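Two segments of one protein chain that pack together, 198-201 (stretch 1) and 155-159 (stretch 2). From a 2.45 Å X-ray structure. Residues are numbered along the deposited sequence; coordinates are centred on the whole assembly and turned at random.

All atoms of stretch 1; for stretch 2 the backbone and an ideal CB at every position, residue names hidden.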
# COMPACT_ATOMS: atom_id res chain seq x y z
N MSE A 198 -9.90 -19.48 5.10
CA MSE A 198 -11.33 -19.22 5.27
C MSE A 198 -12.01 -18.81 3.95
O MSE A 198 -13.01 -19.38 3.55
CB MSE A 198 -11.57 -18.07 6.29
CG MSE A 198 -10.66 -18.07 7.55
SE MSE A 198 -11.35 -17.05 9.13
CE MSE A 198 -10.88 -18.34 10.54
N MSE A 199 -11.47 -17.82 3.27
CA MSE A 199 -12.12 -17.30 2.09
C MSE A 199 -12.24 -18.35 0.96
O MSE A 199 -13.20 -18.33 0.23
CB MSE A 199 -11.36 -16.08 1.57
CG MSE A 199 -11.35 -14.94 2.55
SE MSE A 199 -10.46 -13.39 1.88
CE MSE A 199 -10.85 -12.29 3.38
N LEU A 200 -11.29 -19.26 0.81
CA LEU A 200 -11.42 -20.28 -0.24
C LEU A 200 -12.45 -21.38 0.10
O LEU A 200 -13.11 -21.92 -0.81
CB LEU A 200 -10.06 -20.87 -0.62
CG LEU A 200 -9.06 -19.82 -1.12
CD1 LEU A 200 -7.68 -20.43 -1.39
CD2 LEU A 200 -9.57 -19.20 -2.43
N ASP A 201 -12.65 -21.65 1.39
CA ASP A 201 -13.71 -22.56 1.84
C ASP A 201 -15.02 -21.75 1.99
O ASP A 201 -15.85 -22.00 2.87
CB ASP A 201 -13.29 -23.27 3.16
CG ASP A 201 -11.82 -23.79 3.13
OD1 ASP A 201 -11.24 -24.16 4.17
OD2 ASP A 201 -11.21 -23.84 2.05
N UNK A 155 -11.80 -27.70 -5.78
CA UNK A 155 -10.76 -27.41 -4.77
C UNK A 155 -11.02 -26.07 -4.03
O UNK A 155 -10.55 -25.89 -2.91
CB UNK A 155 -9.39 -27.37 -5.44
N UNK A 156 -11.80 -25.16 -4.64
CA UNK A 156 -12.18 -23.88 -3.99
C UNK A 156 -13.67 -23.85 -3.79
O UNK A 156 -14.40 -23.78 -4.73
CB UNK A 156 -11.74 -22.67 -4.82
N UNK A 157 -14.14 -23.96 -2.57
CA UNK A 157 -15.55 -24.18 -2.34
C UNK A 157 -16.34 -22.89 -2.29
O UNK A 157 -17.58 -22.91 -2.28
CB UNK A 157 -15.75 -24.96 -1.04
N UNK A 158 -15.65 -21.75 -2.25
CA UNK A 158 -16.36 -20.50 -2.12
C UNK A 158 -17.10 -20.29 -3.42
O UNK A 158 -16.61 -20.68 -4.48
CB UNK A 158 -15.42 -19.33 -1.80
N UNK A 159 -18.26 -19.66 -3.31
CA UNK A 159 -19.10 -19.35 -4.44
C UNK A 159 -18.87 -17.91 -4.96
O UNK A 159 -19.41 -17.52 -5.99
CB UNK A 159 -20.57 -19.55 -4.05

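Residues Met198 to Leu200 are helical, and Asp201 follows; the carbonyl oxygens of this stretch are what a neighbouring loop can use. The oxygen of Leu200 is the focus: the backbone nitrogens of positions 157 and 158 both lie 2.9 Å from Leu200 O.

At position 155 the CA-to-CB bond points sideways, and nothing of stretch 1 lies within 5.5 Å of the ideal CB. Stretch 1 therefore sets no demand here, and many residues would do. The deposited residue is Ser155, whose OG is hydrogen-bonded to a residue just outside the two stretches rather than across the contact.

Position 156 has extended backbone angles (phi -116°, psi 109°), which beta-branched residues tolerate well. Its CB also points sideways, 4.3 Å from Leu200 O, with the leucine side chain alongside. An aliphatic group such as valine, isoleucine or leucine would suit this apolar neighbour. The residue is Ile156: its CG2 lies 3.9 Å from Leu200 CD2, a contact between two methyl groups, and 3.5 Å from Leu200 O.

At position 157 the backbone N-H makes a weak hydrogen bond to Leu200 O (N to O 2.9 Å, angle 121°), whatever the side chain; the side chain starts sideways, so several kinds could fit. The ideal CB lies 4.0 Å from Leu200 O and 4.3 Å from Asp201 CA. The carboxylate of Asp201 would favour a basic or polar side chain, although a flexible one of several kinds could fit. Gln157 is found, with chi1 m and chi2 p, and its end comes nearer to stretch 1 than the initial direction suggests. Gln157 OE1 stands 3.4 Å from Asp201 OD2; as modelled, these are two acceptors and do not bond.

Position 158 points its CB toward stretch 1. The ideal CB is only 3.2 Å from Met199 O and 3.6 Å from Leu200 O, so the approach is tight, and a compact side chain, such as alanine, serine, threonine or valine, fits most readily; a hydroxyl would also be at home beside the carbonyls. Here the backbone N-H gives the better-angled hydrogen bond to Leu200 O, at 132°, so that one acceptor serves two successive amides. The residue is Thr158, chi1 t, whose CB sits 3.2 Å from Met199 O, with OG1 3.4 Å from that same Met199 O.

At position 159 the CB points away and meets nothing of stretch 1, leaving the choice open; Ser159 occupies it.

Stretch 2 155-159: SIQTS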
# COMPACT_ATOMS: atom_id res chain seq x y z
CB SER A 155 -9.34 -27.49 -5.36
OG SER A 155 -9.06 -26.40 -6.23
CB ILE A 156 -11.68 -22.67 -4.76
CG1 ILE A 156 -10.14 -22.65 -4.72
CG2 ILE A 156 -12.23 -21.44 -4.13
CD1 ILE A 156 -9.46 -21.76 -5.72
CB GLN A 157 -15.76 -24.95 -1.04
CG GLN A 157 -15.17 -26.40 -1.07
CD GLN A 157 -13.64 -26.43 -0.84
OE1 GLN A 157 -13.04 -25.46 -0.33
NE2 GLN A 157 -13.02 -27.55 -1.20
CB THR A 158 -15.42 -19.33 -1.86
OG1 THR A 158 -16.18 -18.22 -1.38
CG2 THR A 158 -14.59 -18.95 -3.11
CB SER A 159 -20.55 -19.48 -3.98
OG SER A 159 -20.85 -18.37 -3.14
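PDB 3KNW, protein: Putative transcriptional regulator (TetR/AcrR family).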